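Local coordinates for LINE-1 retrotransposable element ORF1 protein (Homo sapiens, PDB 2W7A) that binds single-stranded RNA and DNA as a nucleic acid chaperone, preferentially mobilising its own LINE-1 transcript during retrotransposition, at residues G1-E13 / V88-D100. Residues are numbered along the deposited sequence; the frame is centred on the assembly and turned at random. Where two conformers were deposited one is given.
Sequences GAMGNLRLIGVPE and VTLKGKPIRLTVD
Asp100 draws Gly1, Asn5 and Arg7 to its side-chain carboxylate. OD1 forms a salt bridge with Arg7 NE at 2.7 Å, the two planes lying 54° apart; NE also bonds weakly to the chain-end OXT, and Arg7 NH1 to His64. OD2 is gripped from opposite faces of its plane: Gly1 N, the poorly ordered N-terminus of this construct, makes an ion pair from above at 2.7 Å, while Asn5 ND2 arrives on the anti side through a nearly straight bond (166°). With CG anti to the backbone N (chi1 -177°), Asp100 is turned back toward these partners. A lysine in its place would probably set a positive charge beside Gly1 and Arg7, leave Arg7 just the chain-end carboxylate, and free the Asn5 amide to turn. Arg7 and Thr98 exchange two backbone bonds, as do Ile9 and Arg96. One water links Asp100 N to Asn5 O and Ala2 O; another bridges Gly10 O and Pro94 O. Leu8 CD1 presses tightly on Ile95 CD1 (3.5 Å). The pairing joins the first and last strands of ORF1p's central RRM domain. Leu6 and Leu8 bond to strand 64-69; helices 19-33 and 72-85 cover the leucine-bearing face, leaving Arg7, Ile9, Arg96 and Thr98 on the opposite one, generally RNA-binding in RRMs and possibly here.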
loop_
_atom_site.group_PDB
_atom_site.type_symbol
_atom_site.label_atom_id
_atom_site.label_comp_id
_atom_site.label_asym_id
_atom_site.label_seq_id
_atom_site.Cartn_x
_atom_site.Cartn_y
_atom_site.Cartn_z
ATOM N N GLY A 1 -0.306 -7.669 12.091
ATOM C CA GLY A 1 -1.690 -7.291 12.525
ATOM C C GLY A 1 -1.756 -6.040 13.391
ATOM O O GLY A 1 -2.790 -5.770 14.020
ATOM N N ALA A 2 -0.656 -5.278 13.423
ATOM C CA ALA A 2 -0.576 -4.027 14.177
ATOM C C ALA A 2 -1.675 -3.073 13.728
ATOM O O ALA A 2 -2.074 -3.079 12.568
ATOM C CB ALA A 2 0.796 -3.367 14.016
HETATM N N MSE A 3 -2.144 -2.267 14.684
HETATM C CA MSE A 3 -3.226 -1.293 14.498
HETATM C C MSE A 3 -2.933 -0.301 13.374
HETATM O O MSE A 3 -3.848 0.180 12.729
HETATM C CB MSE A 3 -3.397 -0.466 15.777
HETATM C CG MSE A 3 -4.257 -1.092 16.838
HETATM SE SE MSE A 3 -6.064 -0.412 16.785
HETATM C CE MSE A 3 -6.636 -1.554 18.228
ATOM N N GLY A 4 -1.669 0.022 13.191
ATOM C CA GLY A 4 -1.244 1.007 12.189
ATOM C C GLY A 4 -0.843 0.449 10.833
ATOM O O GLY A 4 -0.487 1.206 9.939
ATOM N N ASN A 5 -0.904 -0.876 10.684
ATOM C CA ASN A 5 -0.494 -1.526 9.420
ATOM C C ASN A 5 -1.679 -1.784 8.494
ATOM O O ASN A 5 -2.752 -2.214 8.947
ATOM C CB ASN A 5 0.068 -2.932 9.653
ATOM C CG ASN A 5 1.450 -2.964 10.258
ATOM O OD1 ASN A 5 2.109 -1.961 10.403
ATOM N ND2 ASN A 5 1.866 -4.154 10.647
ATOM N N LEU A 6 -1.487 -1.540 7.203
ATOM C CA LEU A 6 -2.327 -2.178 6.224
ATOM C C LEU A 6 -1.527 -2.992 5.256
ATOM O O LEU A 6 -0.294 -2.861 5.196
ATOM C CB LEU A 6 -3.206 -1.202 5.516
ATOM C CG LEU A 6 -2.669 -0.132 4.659
ATOM C CD1 LEU A 6 -2.083 -0.618 3.351
ATOM C CD2 LEU A 6 -3.807 0.889 4.305
ATOM N N ARG A 7 -2.230 -3.860 4.541
ATOM C CA ARG A 7 -1.668 -4.682 3.496
ATOM C C ARG A 7 -2.104 -4.140 2.135
ATOM O O ARG A 7 -3.284 -3.921 1.889
ATOM C CB ARG A 7 -2.135 -6.149 3.616
ATOM C CG ARG A 7 -1.501 -6.894 4.757
ATOM C CD ARG A 7 -2.108 -8.301 4.996
ATOM N NE ARG A 7 -1.447 -8.913 6.151
ATOM C CZ ARG A 7 -0.344 -9.663 6.113
ATOM N NH1 ARG A 7 0.234 -10.006 4.975
ATOM N NH2 ARG A 7 0.165 -10.137 7.241
ATOM N N LEU A 8 -1.140 -4.002 1.252
ATOM C CA LEU A 8 -1.325 -3.631 -0.141
ATOM C C LEU A 8 -1.092 -4.897 -0.950
ATOM O O LEU A 8 0.011 -5.479 -0.930
ATOM C CB LEU A 8 -0.345 -2.523 -0.479
ATOM C CG LEU A 8 -0.076 -2.146 -1.888
ATOM C CD1 LEU A 8 -1.364 -1.791 -2.635
ATOM C CD2 LEU A 8 0.942 -0.950 -1.835
ATOM N N ILE A 9 -2.131 -5.325 -1.642
ATOM C CA ILE A 9 -2.185 -6.644 -2.298
ATOM C C ILE A 9 -2.235 -6.485 -3.807
ATOM O O ILE A 9 -2.957 -5.605 -4.307
ATOM C CB ILE A 9 -3.437 -7.413 -1.814
ATOM C CG1 ILE A 9 -3.361 -7.623 -0.305
ATOM C CG2 ILE A 9 -3.634 -8.680 -2.603
ATOM C CD1 ILE A 9 -4.585 -8.301 0.297
ATOM N N GLY A 10 -1.471 -7.304 -4.537
ATOM C CA GLY A 10 -1.501 -7.285 -5.998
ATOM C C GLY A 10 -0.517 -6.428 -6.761
ATOM O O GLY A 10 -0.641 -6.322 -7.960
ATOM N N VAL A 11 0.479 -5.842 -6.082
ATOM C CA VAL A 11 1.471 -5.032 -6.741
ATOM C C VAL A 11 2.521 -5.979 -7.315
ATOM O O VAL A 11 3.106 -6.757 -6.588
ATOM C CB VAL A 11 2.117 -4.034 -5.782
ATOM C CG1 VAL A 11 3.199 -3.220 -6.488
ATOM C CG2 VAL A 11 1.038 -3.141 -5.125
ATOM N N PRO A 12 2.756 -5.943 -8.631
ATOM C CA PRO A 12 3.686 -6.905 -9.206
ATOM C C PRO A 12 5.093 -6.782 -8.598
ATOM O O PRO A 12 5.508 -5.672 -8.253
ATOM C CB PRO A 12 3.756 -6.527 -10.688
ATOM C CG PRO A 12 2.511 -5.744 -10.920
ATOM C CD PRO A 12 2.053 -5.144 -9.669
ATOM N N GLU A 13 5.750 -7.905 -8.446
ATOM C CA GLU A 13 7.141 -7.908 -7.995
ATOM C C GLU A 13 8.058 -7.417 -9.102
ATOM O O GLU A 13 7.746 -7.520 -10.297
ATOM C CB GLU A 13 7.519 -9.348 -7.599
ATOM C CG GLU A 13 6.727 -9.910 -6.415
ATOM C CD GLU A 13 7.299 -9.644 -5.046
ATOM O OE1 GLU A 13 8.290 -8.884 -4.924
ATOM O OE2 GLU A 13 6.805 -10.281 -4.075
ATOM N N VAL A 88 -9.656 0.191 -6.779
ATOM C CA VAL A 88 -8.501 1.034 -6.482
ATOM C C VAL A 88 -7.391 0.605 -7.407
ATOM O O VAL A 88 -7.214 -0.596 -7.590
ATOM C CB VAL A 88 -8.064 0.821 -5.022
ATOM C CG1 VAL A 88 -6.827 1.668 -4.684
ATOM C CG2 VAL A 88 -9.232 1.183 -4.008
ATOM N N THR A 89 -6.730 1.554 -8.062
ATOM C CA THR A 89 -5.781 1.205 -9.120
ATOM C C THR A 89 -4.384 1.763 -8.933
ATOM O O THR A 89 -4.174 2.766 -8.255
ATOM C CB THR A 89 -6.312 1.555 -10.501
ATOM O OG1 THR A 89 -6.518 2.945 -10.544
ATOM C CG2 THR A 89 -7.637 0.876 -10.835
ATOM N N LEU A 90 -3.420 1.091 -9.550
ATOM C CA LEU A 90 -2.042 1.516 -9.591
ATOM C C LEU A 90 -1.675 1.366 -11.052
ATOM O O LEU A 90 -1.715 0.248 -11.577
ATOM C CB LEU A 90 -1.157 0.670 -8.699
ATOM C CG LEU A 90 0.344 0.968 -8.907
ATOM C CD1 LEU A 90 0.757 2.407 -8.573
ATOM C CD2 LEU A 90 1.170 -0.085 -8.104
ATOM N N LYS A 91 -1.368 2.481 -11.719
ATOM C CA LYS A 91 -1.191 2.530 -13.183
ATOM C C LYS A 91 -2.331 1.825 -13.942
ATOM O O LYS A 91 -2.121 1.096 -14.930
ATOM C CB LYS A 91 0.171 1.975 -13.608
ATOM C CG LYS A 91 1.381 2.502 -12.815
ATOM C CD LYS A 91 1.476 4.006 -12.774
ATOM C CE LYS A 91 2.411 4.491 -11.646
ATOM N NZ LYS A 91 2.435 5.976 -11.502
ATOM N N GLY A 92 -3.548 2.069 -13.465
ATOM C CA GLY A 92 -4.760 1.573 -14.099
ATOM C C GLY A 92 -5.054 0.098 -13.841
ATOM O O GLY A 92 -6.059 -0.414 -14.342
ATOM N N LYS A 93 -4.206 -0.578 -13.068
ATOM C CA LYS A 93 -4.427 -1.999 -12.719
ATOM C C LYS A 93 -4.943 -2.105 -11.291
ATOM O O LYS A 93 -4.489 -1.362 -10.424
ATOM C CB LYS A 93 -3.140 -2.788 -12.808
ATOM C CG LYS A 93 -2.483 -2.793 -14.134
ATOM C CD LYS A 93 -3.197 -3.617 -15.144
ATOM C CE LYS A 93 -2.307 -3.878 -16.373
ATOM N NZ LYS A 93 -2.001 -2.618 -17.082
ATOM N N PRO A 94 -5.903 -3.004 -11.041
ATOM C CA PRO A 94 -6.490 -3.102 -9.697
ATOM C C PRO A 94 -5.512 -3.579 -8.630
ATOM O O PRO A 94 -4.748 -4.538 -8.841
ATOM C CB PRO A 94 -7.704 -4.052 -9.892
ATOM C CG PRO A 94 -7.371 -4.847 -11.125
ATOM C CD PRO A 94 -6.561 -3.905 -12.004
ATOM N N ILE A 95 -5.551 -2.911 -7.474
ATOM C CA ILE A 95 -4.865 -3.337 -6.290
ATOM C C ILE A 95 -5.863 -3.410 -5.143
ATOM O O ILE A 95 -6.969 -2.874 -5.280
ATOM C CB ILE A 95 -3.648 -2.427 -5.916
ATOM C CG1 ILE A 95 -4.088 -0.976 -5.818
ATOM C CG2 ILE A 95 -2.556 -2.610 -7.019
ATOM C CD1 ILE A 95 -3.110 -0.096 -5.125
ATOM N N ARG A 96 -5.490 -4.028 -4.015
ATOM C CA ARG A 96 -6.346 -4.042 -2.852
ATOM C C ARG A 96 -5.632 -3.556 -1.613
ATOM O O ARG A 96 -4.443 -3.818 -1.443
ATOM C CB ARG A 96 -6.933 -5.436 -2.637
ATOM C CG ARG A 96 -8.047 -5.770 -3.650
ATOM C CD ARG A 96 -8.789 -7.027 -3.253
ATOM N NE ARG A 96 -9.494 -6.878 -1.987
ATOM C CZ ARG A 96 -9.330 -7.653 -0.920
ATOM N NH1 ARG A 96 -8.466 -8.666 -0.923
ATOM N NH2 ARG A 96 -10.044 -7.399 0.172
ATOM N N LEU A 97 -6.346 -2.790 -0.785
ATOM C CA LEU A 97 -5.887 -2.370 0.536
ATOM C C LEU A 97 -6.753 -3.046 1.589
ATOM O O LEU A 97 -7.969 -2.919 1.561
ATOM C CB LEU A 97 -5.974 -0.842 0.636
ATOM C CG LEU A 97 -5.160 -0.008 -0.367
ATOM C CD1 LEU A 97 -5.494 1.489 -0.237
ATOM C CD2 LEU A 97 -3.637 -0.187 -0.197
ATOM N N THR A 98 -6.151 -3.768 2.506
ATOM C CA THR A 98 -6.892 -4.494 3.524
ATOM C C THR A 98 -6.206 -4.395 4.857
ATOM O O THR A 98 -5.057 -3.939 4.942
ATOM C CB THR A 98 -7.020 -5.995 3.182
ATOM O OG1 THR A 98 -5.763 -6.633 3.365
ATOM C CG2 THR A 98 -7.471 -6.176 1.783
ATOM N N VAL A 99 -6.899 -4.804 5.902
ATOM C CA VAL A 99 -6.309 -4.821 7.224
ATOM C C VAL A 99 -5.194 -5.846 7.263
ATOM O O VAL A 99 -5.144 -6.746 6.444
ATOM C CB VAL A 99 -7.352 -5.166 8.303
ATOM C CG1 VAL A 99 -8.423 -4.095 8.413
ATOM C CG2 VAL A 99 -7.956 -6.551 8.032
ATOM N N ASP A 100 -4.273 -5.675 8.197
ATOM C CA ASP A 100 -3.165 -6.598 8.334
ATOM C C ASP A 100 -3.619 -7.763 9.219
ATOM O O ASP A 100 -4.420 -7.581 10.145
ATOM C CB ASP A 100 -1.961 -5.852 8.942
ATOM C CG ASP A 100 -0.709 -6.725 9.062
ATOM O OD1 ASP A 100 -0.644 -7.794 8.415
ATOM O OD2 ASP A 100 0.214 -6.335 9.813
ATOM O OXT ASP A 100 -3.223 -8.915 9.031
HETATM O O HOH W 1 -4.371 -3.616 10.327
HETATM O O HOH W 2 -2.654 -5.661 -9.762
#